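Local coordinates for protein glycosyl hydrolase family 88 (Pedobacter heparinus, PDB 3WIW) that probably hydrolyses unsaturated glucuronyl residues from heparin-derived oligosaccharides, as a family 88 glycoside hydrolase, at residues A[234-238]-A[362-366]; A[245-249]-A[305-309]; A[278-283]-A[294-299]; A[312-317]-A[332-337]; A[355-361]-A[372-378]. All blocks are in the same frame, centred on the assembly; numbering follows the deposited sequence.

Contact 1 of 5, residues A[234-238]-A[362-366]; sequences THQGL and GALLY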
# COMPACT_ATOMS: atom_id res chain seq x y z
N THR A 234 12.35 11.50 10.27
CA THR A 234 11.48 11.44 9.10
C THR A 234 12.29 11.20 7.83
O THR A 234 13.51 11.36 7.79
CB THR A 234 10.61 12.70 8.96
OG1 THR A 234 9.56 12.38 8.04
CG2 THR A 234 11.42 13.90 8.43
N HIS A 235 11.59 10.84 6.77
CA HIS A 235 12.15 10.89 5.44
C HIS A 235 11.19 11.66 4.53
O HIS A 235 11.60 12.63 3.90
CB HIS A 235 12.47 9.49 4.90
CG HIS A 235 13.15 9.51 3.58
ND1 HIS A 235 14.45 9.97 3.42
CD2 HIS A 235 12.74 9.11 2.36
CE1 HIS A 235 14.79 9.86 2.15
NE2 HIS A 235 13.77 9.34 1.49
N GLN A 236 9.92 11.29 4.52
CA GLN A 236 8.96 11.96 3.64
C GLN A 236 7.88 12.79 4.35
O GLN A 236 6.98 13.35 3.70
CB GLN A 236 8.36 10.97 2.63
CG GLN A 236 9.43 10.60 1.59
CD GLN A 236 9.08 9.47 0.67
OE1 GLN A 236 8.39 8.56 1.05
NE2 GLN A 236 9.61 9.52 -0.55
N GLY A 237 8.00 12.92 5.67
CA GLY A 237 7.10 13.79 6.42
C GLY A 237 7.63 15.18 6.66
O GLY A 237 8.72 15.55 6.22
N LEU A 238 6.85 15.97 7.38
CA LEU A 238 7.21 17.34 7.68
C LEU A 238 8.46 17.49 8.56
O LEU A 238 9.33 18.32 8.26
CB LEU A 238 6.02 18.00 8.37
CG LEU A 238 6.12 19.50 8.60
CD1 LEU A 238 5.92 20.26 7.29
CD2 LEU A 238 5.08 19.96 9.64
N GLY A 362 3.46 12.44 -3.40
CA GLY A 362 4.57 11.52 -3.24
C GLY A 362 5.54 11.95 -2.14
O GLY A 362 5.70 11.26 -1.13
N ALA A 363 6.19 13.10 -2.32
CA ALA A 363 7.18 13.58 -1.35
C ALA A 363 7.24 15.09 -1.42
O ALA A 363 8.04 15.68 -2.18
CB ALA A 363 8.58 12.92 -1.60
N LEU A 364 6.42 15.75 -0.60
CA LEU A 364 6.21 17.19 -0.77
C LEU A 364 7.48 18.00 -0.54
O LEU A 364 7.77 18.94 -1.29
CB LEU A 364 5.09 17.66 0.15
CG LEU A 364 4.60 19.08 -0.13
CD1 LEU A 364 3.08 19.08 -0.11
CD2 LEU A 364 5.17 20.02 0.87
N LEU A 365 8.25 17.64 0.48
CA LEU A 365 9.45 18.43 0.80
C LEU A 365 10.55 18.25 -0.24
O LEU A 365 11.55 18.97 -0.22
CB LEU A 365 9.98 18.13 2.20
CG LEU A 365 9.07 18.50 3.37
CD1 LEU A 365 9.84 18.46 4.70
CD2 LEU A 365 8.39 19.84 3.22
N TYR A 366 10.38 17.29 -1.15
CA TYR A 366 11.32 17.05 -2.25
C TYR A 366 10.78 17.65 -3.55
O TYR A 366 11.39 17.49 -4.61
CB TYR A 366 11.59 15.55 -2.42
CG TYR A 366 12.30 14.92 -1.23
CD1 TYR A 366 11.60 14.60 -0.06
CD2 TYR A 366 13.66 14.62 -1.28
CE1 TYR A 366 12.23 14.05 1.03
CE2 TYR A 366 14.30 14.04 -0.19
CZ TYR A 366 13.58 13.75 0.96
OH TYR A 366 14.21 13.19 2.05
O HOH W 1 5.34 13.85 1.40
O HOH W 2 8.44 15.06 1.68
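The phenol end of Y366 overlaps one face of the H235 imidazole, with Y366 OH 3.4 Å from H235 CE1. The two rings are inclined at 45° with centroids 5.6 Å apart, an oblique pairing. Y366 OH also lies 3.2 Å from H235 O, but this hydrogen bond is tentative because the proton has another acceptor within reach. Next to it, Q236 NE2 comes to 3.7 Å from A363 CB, close to where the main chains draw nearest (Q236 to A363, CA atoms 5.5 Å apart). L365 covers the following turn: its CD1 is 3.5 Å from G237 O and 3.6 Å from L238 O. Much of the polar linkage runs through solvent. Q236 O accepts from water 1 (2.9 Å) and water 2 (3.0 Å), which in turn accept from L364 N (3.0 Å) and L365 N (2.9 Å), respectively. The short 3-10 segment 364-366 has Y366 N bonded to A363 O at 3.0 Å. Within 234-238, G237 N donates to T234 OG1 (2.9 Å), an ST motif; an ideal CB on G237 would clash with that oxygen, a conflict glycine avoids. H235 NE2 binds a sulfonate oxygen of EPE, probably from the crystallisation liquor. With T234 a predicted substrate-binding residue and G362 O bonded to predicted substrate-binder R246, these paired loops are consistent with the wall of a family 88 active-site cleft.

Contact 2 of 5, residues A[245-249]-A[305-309]; sequences ARGQA and DASAA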
# COMPACT_ATOMS: atom_id res chain seq x y z
N ALA A 245 1.25 11.35 6.63
CA ALA A 245 -0.06 10.66 6.57
C ALA A 245 0.03 9.27 5.95
O ALA A 245 -0.55 8.31 6.50
CB ALA A 245 -1.09 11.51 5.84
N ARG A 246 0.72 9.12 4.83
CA ARG A 246 0.83 7.81 4.22
C ARG A 246 1.57 6.83 5.15
O ARG A 246 1.22 5.67 5.23
CB ARG A 246 1.41 7.86 2.80
CG ARG A 246 1.40 6.49 2.13
CD ARG A 246 1.64 6.58 0.63
NE ARG A 246 2.95 7.11 0.26
CZ ARG A 246 3.17 8.35 -0.20
NH1 ARG A 246 2.18 9.24 -0.28
NH2 ARG A 246 4.40 8.73 -0.54
N GLY A 247 2.54 7.34 5.90
CA GLY A 247 3.19 6.51 6.91
C GLY A 247 2.24 6.04 7.99
O GLY A 247 2.31 4.88 8.40
N GLN A 248 1.36 6.92 8.46
CA GLN A 248 0.38 6.49 9.46
C GLN A 248 -0.49 5.38 8.86
O GLN A 248 -0.80 4.39 9.55
CB GLN A 248 -0.51 7.65 9.93
CG GLN A 248 0.22 8.92 10.38
CD GLN A 248 1.40 8.63 11.31
OE1 GLN A 248 1.23 8.19 12.46
NE2 GLN A 248 2.61 8.89 10.83
N ALA A 249 -0.87 5.55 7.59
CA ALA A 249 -1.68 4.57 6.87
C ALA A 249 -0.95 3.23 6.74
O ALA A 249 -1.54 2.18 6.99
CB ALA A 249 -2.04 5.09 5.49
N ASP A 305 -3.68 13.91 0.55
CA ASP A 305 -3.02 12.76 -0.04
C ASP A 305 -4.01 11.62 -0.18
O ASP A 305 -4.25 10.83 0.79
CB ASP A 305 -1.81 12.35 0.81
CG ASP A 305 -1.05 11.17 0.23
OD1 ASP A 305 -1.21 10.91 -1.00
OD2 ASP A 305 -0.29 10.51 0.98
N ALA A 306 -4.58 11.50 -1.38
CA ALA A 306 -5.56 10.46 -1.65
C ALA A 306 -4.98 9.06 -1.39
O ALA A 306 -5.71 8.18 -0.96
CB ALA A 306 -6.09 10.55 -3.07
N SER A 307 -3.69 8.84 -1.66
CA SER A 307 -3.11 7.50 -1.48
C SER A 307 -3.22 7.07 -0.02
O SER A 307 -3.57 5.93 0.27
CB SER A 307 -1.66 7.46 -1.99
OG SER A 307 -0.77 8.18 -1.15
N ALA A 308 -2.94 7.99 0.91
CA ALA A 308 -3.10 7.69 2.33
C ALA A 308 -4.55 7.33 2.64
O ALA A 308 -4.81 6.39 3.42
CB ALA A 308 -2.63 8.86 3.19
N ALA A 309 -5.50 8.10 2.11
CA ALA A 309 -6.93 7.81 2.32
C ALA A 309 -7.27 6.41 1.83
O ALA A 309 -8.00 5.69 2.51
CB ALA A 309 -7.80 8.82 1.61
O HOH W 3 1.16 11.41 3.00
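A245 opens helix 245-262 with its CB directed at the start of helix 306-322, 4.1 Å from A308 CB. R246 follows, and here the backbones are nearest, the CA atoms of R246 and A308 being 4.4 Å apart; A308 CB touches R246 N at 3.7 Å. That amide lies in the first helical turn and donates to water 3 (3.0 Å from R246 N), which donates on to D305 OD2 at 2.6 Å. The R246 side chain extends to the same carboxylate: NH1 to D305 OD2 is a 3.0 Å salt bridge, although its hydrogen bond is weak at 123°. NH1 also donates to S307 OG (3.3 Å), and both terminal nitrogens bond beyond the pair, NH1 to V361 O and NH2 to G362 O. A249, one turn on, rests its CB 3.7 Å from A308 O. D305 is the N-cap of helix 306-322: OD1 accepts from S307 OG at 2.8 Å and, weakly, from S307 N at 3.3 Å. Small alanines bring the helix starts together, while a buried carboxylate offsets the charge of R246 and, with S307 OG and the V361 and G362 carbonyls, probably helps to orient this predicted substrate-binding arginine.

Contact 3 of 5, residues A[278-283]-A[294-299]; sequences IMNHPA and FDVHNR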
# COMPACT_ATOMS: atom_id res chain seq x y z
N ILE A 278 -5.79 8.09 14.18
CA ILE A 278 -6.11 8.61 12.85
C ILE A 278 -7.54 9.17 12.78
O ILE A 278 -7.75 10.33 12.39
CB ILE A 278 -5.91 7.51 11.78
CG1 ILE A 278 -4.41 7.21 11.62
CG2 ILE A 278 -6.51 7.96 10.46
CD1 ILE A 278 -4.10 5.99 10.75
N MET A 279 -8.51 8.39 13.22
CA MET A 279 -9.91 8.76 13.03
C MET A 279 -10.31 9.96 13.88
O MET A 279 -11.14 10.77 13.47
CB MET A 279 -10.82 7.57 13.35
CG MET A 279 -10.69 6.43 12.33
SD MET A 279 -11.44 4.88 12.87
CE MET A 279 -13.16 5.36 12.99
N ASN A 280 -9.73 10.07 15.06
CA ASN A 280 -10.08 11.13 15.99
C ASN A 280 -9.14 12.33 15.91
O ASN A 280 -9.23 13.26 16.69
CB ASN A 280 -10.08 10.60 17.42
CG ASN A 280 -11.06 9.48 17.61
OD1 ASN A 280 -12.13 9.46 17.00
ND2 ASN A 280 -10.70 8.52 18.46
N HIS A 281 -8.23 12.30 14.95
CA HIS A 281 -7.21 13.33 14.92
C HIS A 281 -7.83 14.70 14.67
O HIS A 281 -8.71 14.84 13.81
CB HIS A 281 -6.21 13.03 13.81
CG HIS A 281 -4.90 13.71 14.01
ND1 HIS A 281 -4.73 15.07 13.83
CD2 HIS A 281 -3.72 13.23 14.46
CE1 HIS A 281 -3.47 15.38 14.11
NE2 HIS A 281 -2.85 14.29 14.50
N PRO A 282 -7.37 15.73 15.40
CA PRO A 282 -7.90 17.09 15.23
C PRO A 282 -7.69 17.59 13.78
O PRO A 282 -8.46 18.40 13.28
CB PRO A 282 -7.07 17.91 16.23
CG PRO A 282 -6.71 16.91 17.30
CD PRO A 282 -6.44 15.65 16.55
N ALA A 283 -6.66 17.09 13.12
CA ALA A 283 -6.37 17.52 11.75
C ALA A 283 -6.96 16.63 10.67
O ALA A 283 -6.68 16.82 9.49
CB ALA A 283 -4.87 17.68 11.55
N PHE A 294 -0.13 15.09 9.06
CA PHE A 294 -1.15 15.51 10.02
C PHE A 294 -0.75 16.73 10.84
O PHE A 294 -1.61 17.36 11.46
CB PHE A 294 -1.48 14.37 11.01
CG PHE A 294 -2.38 13.29 10.44
CD1 PHE A 294 -1.90 12.26 9.64
CD2 PHE A 294 -3.73 13.29 10.74
CE1 PHE A 294 -2.75 11.27 9.15
CE2 PHE A 294 -4.59 12.30 10.25
CZ PHE A 294 -4.10 11.30 9.45
N ASP A 295 0.55 17.08 10.85
CA ASP A 295 1.04 18.12 11.75
C ASP A 295 1.29 19.47 11.10
O ASP A 295 1.80 20.39 11.75
CB ASP A 295 2.26 17.63 12.53
CG ASP A 295 1.90 16.48 13.44
OD1 ASP A 295 0.77 16.42 13.94
OD2 ASP A 295 2.72 15.59 13.63
N VAL A 296 0.95 19.62 9.83
CA VAL A 296 1.09 20.91 9.18
C VAL A 296 0.25 21.98 9.86
O VAL A 296 -0.79 21.72 10.44
CB VAL A 296 0.73 20.86 7.68
CG1 VAL A 296 1.68 19.92 6.95
CG2 VAL A 296 -0.73 20.46 7.46
N HIS A 297 0.70 23.22 9.78
CA HIS A 297 -0.03 24.29 10.44
C HIS A 297 -1.21 24.79 9.59
O HIS A 297 -2.16 25.36 10.13
CB HIS A 297 0.92 25.44 10.73
CG HIS A 297 1.22 26.24 9.52
ND1 HIS A 297 2.04 25.78 8.52
CD2 HIS A 297 0.73 27.43 9.09
CE1 HIS A 297 2.09 26.67 7.54
NE2 HIS A 297 1.30 27.68 7.86
N ASN A 298 -1.15 24.59 8.27
CA ASN A 298 -2.11 25.21 7.34
C ASN A 298 -3.20 24.23 6.91
O ASN A 298 -3.24 23.80 5.76
CB ASN A 298 -1.39 25.79 6.09
CG ASN A 298 -0.62 24.73 5.27
OD1 ASN A 298 -0.14 23.72 5.79
ND2 ASN A 298 -0.51 24.98 3.96
N ARG A 299 -4.07 23.86 7.83
CA ARG A 299 -4.99 22.74 7.59
C ARG A 299 -5.96 22.99 6.45
O ARG A 299 -6.31 22.07 5.72
CB ARG A 299 -5.76 22.41 8.86
CG ARG A 299 -4.87 21.90 9.95
CD ARG A 299 -5.66 21.65 11.19
NE ARG A 299 -4.84 21.04 12.23
CZ ARG A 299 -5.19 20.91 13.50
NH1 ARG A 299 -4.35 20.33 14.34
NH2 ARG A 299 -6.39 21.34 13.91
O HOH W 4 -0.25 14.64 15.51
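The aromatic contact comes first: F294, with the largest covered area, turns an edge toward the face of H281, centroids 4.8 Å apart and planes at 52°, with F294 CD2 3.5 Å from H281 CG. The same ring receives a CH-pi contact: F294 CB lies 4.0 Å from the H281 ring centroid, only 24° off the normal. Apolar packing continues beyond the phenyl tip, where F294 CZ meets I278 CG2 at 4.2 Å. A second group of contacts surrounds A283; the CA atoms of A283 and F294, 5.9 Å apart, make the closest CA approach. A283 CB touches F294 O at 3.3 Å and sits over one face of the R299 guanidinium, 3.4 Å from NE. P282 O lies over a guanidinium face too, 3.7 Å from R299 NH2. Polar linkage across the pair is by water: no direct hydrogen bond joins the segments, but water 4 donates to D295 OD1 (2.6 Å) and is hydrogen-bonded to H281 NE2 (2.8 Å). The other imidazole nitrogen is used locally, A283 N donating to H281 ND1 at 2.9 Å and 162°, consistent with a defined ring orientation. The contact closes the long connection from helix 265-279 to helix 306-322 back onto the end of the first of these. I278 and F294 rest on helix 245-262 through Q248, F294 also on A245, while M279 faces helix 327-340.

Contact 4 of 5, residues A[312-317]-A[332-337]; sequences IASALL and FAEDIL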
# COMPACT_ATOMS: atom_id res chain seq x y z
N ILE A 312 -5.86 3.75 4.15
CA ILE A 312 -6.64 3.75 5.37
C ILE A 312 -8.00 3.08 5.16
O ILE A 312 -8.41 2.26 6.00
CB ILE A 312 -6.81 5.18 5.94
CG1 ILE A 312 -5.48 5.66 6.50
CG2 ILE A 312 -7.89 5.21 7.01
CD1 ILE A 312 -5.39 7.18 6.66
N ALA A 313 -8.70 3.41 4.07
CA ALA A 313 -9.99 2.80 3.81
C ALA A 313 -9.86 1.28 3.69
O ALA A 313 -10.65 0.53 4.30
CB ALA A 313 -10.63 3.40 2.57
N SER A 314 -8.89 0.80 2.91
CA SER A 314 -8.73 -0.64 2.74
C SER A 314 -8.46 -1.31 4.08
O SER A 314 -9.10 -2.31 4.43
CB SER A 314 -7.62 -0.95 1.75
OG SER A 314 -7.70 -2.33 1.47
N ALA A 315 -7.57 -0.72 4.88
CA ALA A 315 -7.23 -1.30 6.18
C ALA A 315 -8.44 -1.31 7.11
O ALA A 315 -8.69 -2.31 7.79
CB ALA A 315 -6.07 -0.55 6.82
N LEU A 316 -9.17 -0.19 7.18
CA LEU A 316 -10.32 -0.11 8.08
C LEU A 316 -11.41 -1.10 7.72
O LEU A 316 -12.09 -1.63 8.61
CB LEU A 316 -10.88 1.32 8.15
CG LEU A 316 -10.00 2.35 8.86
CD1 LEU A 316 -10.72 3.68 8.81
CD2 LEU A 316 -9.73 1.95 10.30
N LEU A 317 -11.56 -1.40 6.43
CA LEU A 317 -12.53 -2.41 6.03
C LEU A 317 -12.13 -3.80 6.55
O LEU A 317 -12.97 -4.51 7.10
CB LEU A 317 -12.69 -2.43 4.51
CG LEU A 317 -13.43 -1.20 3.97
CD1 LEU A 317 -13.22 -1.06 2.46
CD2 LEU A 317 -14.93 -1.25 4.34
N PHE A 332 -16.34 4.69 8.66
CA PHE A 332 -15.29 5.66 8.34
C PHE A 332 -14.71 5.34 6.96
O PHE A 332 -14.53 6.23 6.13
CB PHE A 332 -14.25 5.66 9.45
CG PHE A 332 -13.34 6.86 9.45
CD1 PHE A 332 -12.24 6.92 8.59
CD2 PHE A 332 -13.56 7.90 10.34
CE1 PHE A 332 -11.39 8.04 8.60
CE2 PHE A 332 -12.70 9.00 10.37
CZ PHE A 332 -11.62 9.08 9.49
N ALA A 333 -14.46 4.06 6.70
CA ALA A 333 -13.95 3.63 5.39
C ALA A 333 -14.96 3.95 4.28
O ALA A 333 -14.58 4.42 3.22
CB ALA A 333 -13.63 2.15 5.38
N GLU A 334 -16.23 3.66 4.53
CA GLU A 334 -17.27 3.97 3.56
C GLU A 334 -17.29 5.46 3.21
O GLU A 334 -17.42 5.83 2.03
CB GLU A 334 -18.62 3.52 4.12
CG GLU A 334 -19.79 3.77 3.19
CD GLU A 334 -21.08 3.26 3.80
OE1 GLU A 334 -21.60 2.22 3.33
OE2 GLU A 334 -21.59 3.89 4.76
N ASP A 335 -17.16 6.31 4.23
CA ASP A 335 -17.16 7.76 4.00
C ASP A 335 -15.94 8.15 3.16
O ASP A 335 -16.06 8.97 2.25
CB ASP A 335 -17.11 8.51 5.33
CG ASP A 335 -18.41 8.44 6.11
OD1 ASP A 335 -19.48 8.15 5.50
OD2 ASP A 335 -18.37 8.68 7.34
N ILE A 336 -14.76 7.58 3.45
CA ILE A 336 -13.60 7.87 2.63
C ILE A 336 -13.87 7.46 1.19
O ILE A 336 -13.57 8.21 0.26
CB ILE A 336 -12.35 7.09 3.10
CG1 ILE A 336 -11.86 7.60 4.47
CG2 ILE A 336 -11.25 7.19 2.06
CD1 ILE A 336 -10.85 6.64 5.12
N LEU A 337 -14.40 6.26 1.00
CA LEU A 337 -14.65 5.79 -0.36
C LEU A 337 -15.65 6.64 -1.12
O LEU A 337 -15.49 6.85 -2.33
CB LEU A 337 -15.06 4.31 -0.37
CG LEU A 337 -13.99 3.32 0.07
CD1 LEU A 337 -14.59 1.93 0.03
CD2 LEU A 337 -12.76 3.44 -0.83
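Helices 306-322 and 327-340 form an antiparallel helical hairpin of the alpha6/alpha6 barrel. Over segments 312-317 and 332-337 their N-to-C directions differ by 150° (signed crossing angle -150°), and the axes approach to 8.5 Å. Alanines make this possible: A313 and A333 each direct CB toward the partner helix; their CA atoms are 4.3 Å apart, and A333 CB sits on A313 O at 3.6 Å. Around them the larger residues use few conformations. I312, L316, L317, I336 and L337 all have chi1 near -60° and chi2 near 180° (m, t). I336 puts CG2 3.9 Å from A313 CB and CD1 3.8 Å from I312 CG2, thus spanning two residues of the partner. L337 brings CD2 to 4.0 Å from A313 CB. F332 differs, its chi1 of -163° (t) carrying the ring to L316, where F332 CD1 and L316 CD1 are 3.6 Å apart. L316 and L317 share A333: L316 CB is 4.0 Å from A333 CB. No hydrogen bond crosses the interface; the polar S314 and E334 direct their CB atoms away and bond to E383 and Y388, both on helix 375-392. That helix also meets L317 and L337, while I312 and L316 reach helices 245-262 and 265-279. L317, whose CA-to-CB bond points sideways, nevertheless brings its CG to 3.6 Å from A333 CB.

Contact 5 of 5, residues A[355-361]-A[372-378]; sequences FILKHSV and TPLNYAD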
# COMPACT_ATOMS: atom_id res chain seq x y z
N PHE A 355 -5.25 7.13 -15.19
CA PHE A 355 -5.26 6.81 -13.77
C PHE A 355 -6.67 6.96 -13.22
O PHE A 355 -7.47 7.75 -13.71
CB PHE A 355 -4.32 7.73 -13.00
CG PHE A 355 -2.87 7.50 -13.28
CD1 PHE A 355 -2.17 6.49 -12.62
CD2 PHE A 355 -2.19 8.28 -14.20
CE1 PHE A 355 -0.81 6.27 -12.86
CE2 PHE A 355 -0.83 8.08 -14.45
CZ PHE A 355 -0.13 7.07 -13.78
N ILE A 356 -6.95 6.24 -12.14
CA ILE A 356 -8.30 6.20 -11.59
C ILE A 356 -8.57 7.37 -10.63
O ILE A 356 -9.58 8.05 -10.76
CB ILE A 356 -8.54 4.85 -10.89
CG1 ILE A 356 -8.44 3.70 -11.92
CG2 ILE A 356 -9.89 4.84 -10.19
CD1 ILE A 356 -8.38 2.31 -11.34
N LEU A 357 -7.68 7.62 -9.67
CA LEU A 357 -7.82 8.71 -8.70
C LEU A 357 -6.89 9.88 -9.00
O LEU A 357 -5.88 9.74 -9.70
CB LEU A 357 -7.52 8.21 -7.30
CG LEU A 357 -8.47 7.18 -6.70
CD1 LEU A 357 -8.05 6.89 -5.26
CD2 LEU A 357 -9.91 7.66 -6.75
N LYS A 358 -7.25 11.03 -8.43
CA LYS A 358 -6.43 12.23 -8.47
C LYS A 358 -5.91 12.57 -7.07
O LYS A 358 -6.31 11.96 -6.07
CB LYS A 358 -7.29 13.39 -8.97
CG LYS A 358 -7.76 13.18 -10.40
CD LYS A 358 -8.76 14.27 -10.85
CE LYS A 358 -10.14 14.12 -10.20
NZ LYS A 358 -11.00 15.32 -10.48
N HIS A 359 -4.99 13.54 -6.98
CA HIS A 359 -4.68 14.21 -5.70
C HIS A 359 -3.92 13.38 -4.66
O HIS A 359 -4.28 13.40 -3.48
CB HIS A 359 -5.93 14.82 -5.04
CG HIS A 359 -6.75 15.67 -5.95
ND1 HIS A 359 -6.24 16.73 -6.66
CD2 HIS A 359 -8.07 15.63 -6.24
CE1 HIS A 359 -7.21 17.31 -7.35
NE2 HIS A 359 -8.33 16.63 -7.13
N SER A 360 -2.88 12.66 -5.08
CA SER A 360 -1.91 12.10 -4.13
C SER A 360 -0.67 12.98 -4.01
O SER A 360 -0.44 13.86 -4.86
CB SER A 360 -1.51 10.67 -4.51
OG SER A 360 -2.58 9.80 -4.26
N VAL A 361 0.11 12.75 -2.96
CA VAL A 361 1.35 13.49 -2.75
C VAL A 361 2.47 12.49 -2.49
O VAL A 361 2.43 11.76 -1.48
CB VAL A 361 1.23 14.46 -1.55
CG1 VAL A 361 2.59 15.13 -1.25
CG2 VAL A 361 0.17 15.52 -1.80
N THR A 372 -0.89 14.69 -7.75
CA THR A 372 -0.88 13.92 -8.98
C THR A 372 -1.52 12.58 -8.69
O THR A 372 -1.48 12.09 -7.55
CB THR A 372 0.61 13.63 -9.46
OG1 THR A 372 0.61 12.62 -10.50
CG2 THR A 372 1.46 13.05 -8.36
N PRO A 373 -2.12 11.95 -9.72
CA PRO A 373 -2.40 10.52 -9.54
C PRO A 373 -1.12 9.73 -9.26
O PRO A 373 -0.03 10.11 -9.69
CB PRO A 373 -2.93 10.11 -10.91
CG PRO A 373 -2.29 11.06 -11.84
CD PRO A 373 -2.34 12.38 -11.11
N LEU A 374 -1.27 8.63 -8.54
CA LEU A 374 -0.18 7.70 -8.28
C LEU A 374 -0.71 6.29 -8.40
O LEU A 374 -1.81 5.98 -7.94
CB LEU A 374 0.42 7.96 -6.90
CG LEU A 374 1.63 8.93 -6.92
CD1 LEU A 374 1.88 9.54 -5.56
CD2 LEU A 374 2.86 8.12 -7.40
N ASN A 375 0.08 5.43 -9.03
CA ASN A 375 -0.36 4.07 -9.27
C ASN A 375 -0.78 3.31 -8.00
O ASN A 375 -1.77 2.57 -8.02
CB ASN A 375 0.65 3.30 -10.13
CG ASN A 375 2.07 3.25 -9.54
OD1 ASN A 375 2.31 3.57 -8.35
ND2 ASN A 375 3.03 2.84 -10.37
N TYR A 376 -0.11 3.55 -6.88
CA TYR A 376 -0.50 2.84 -5.66
C TYR A 376 -1.78 3.37 -5.03
O TYR A 376 -2.48 2.61 -4.36
CB TYR A 376 0.62 2.75 -4.63
CG TYR A 376 1.34 4.05 -4.31
CD1 TYR A 376 0.89 4.91 -3.30
CD2 TYR A 376 2.52 4.40 -4.99
CE1 TYR A 376 1.57 6.07 -2.99
CE2 TYR A 376 3.23 5.56 -4.68
CZ TYR A 376 2.74 6.39 -3.67
OH TYR A 376 3.42 7.54 -3.31
N ALA A 377 -2.11 4.64 -5.26
CA ALA A 377 -3.43 5.12 -4.82
C ALA A 377 -4.52 4.31 -5.52
O ALA A 377 -5.48 3.87 -4.88
CB ALA A 377 -3.61 6.58 -5.10
N ASP A 378 -4.35 4.07 -6.81
CA ASP A 378 -5.35 3.31 -7.56
C ASP A 378 -5.43 1.86 -7.06
O ASP A 378 -6.55 1.32 -6.94
CB ASP A 378 -5.05 3.31 -9.06
CG ASP A 378 -5.16 4.67 -9.71
OD1 ASP A 378 -5.58 5.66 -9.07
OD2 ASP A 378 -4.87 4.76 -10.93
O HOH W 5 -4.16 7.97 -8.43
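D378, in the first turn of helix 375-392, uses both carboxylate oxygens on the opposing backbone: OD2 accepts from I356 N (2.8 Å, 179°) and OD1 from L357 N (2.9 Å, 164°). At the other end, S360 and T372 form an antiparallel hydrogen-bonded pair, S360 N to T372 O at 2.9 Å and T372 N to S360 O at 3.0 Å. Between these two sites P373 has no amide proton to offer; its CB packs 3.5 Å from F355 CB and 3.2 Å from L357 O. Water 5 fills the gap, accepting from L374 N (3.0 Å) and lying 2.8 Å from both L357 O and D378 OD1, though the acceptors around it outnumber its protons. L357 O has a further donor in N352. T372 OG1 donates to P373 O (2.7 Å) and accepts from V59 N, while N375 ND2 bonds P56 O and T74. V361, next to the bridged S360, has its N taken by D305 OD1 and its O by R246 NH1. A buried acidic side chain is thus stabilised by main-chain amides and water, with no basic side chain of the two segments approaching it, and so ties the turn at 355-357 to the first turn of helix 375-392.

Contacts 2, 4 and 5 are largely buried, whereas contacts 1 and 3 lie farther out and include exposed residues. Contacts 2 and 4 share helix 306-322, yet differ in chemistry: charged and water-linked at its start, wholly apolar farther along. Contact 5 continues directly into contact 1, since 360-361 leads to 362-366, and R246 of contact 2 reaches the carbonyls of both. Contact 3 packs on contact 2, with F294 CE1 3.7 Å from A245 CB, and on contact 4, with M279 CE 3.7 Å from F332 CD2. Waters bridge contacts 1, 2, 3 and 5, whereas contact 4 is made by apolar side chains with no hydrogen bond across it.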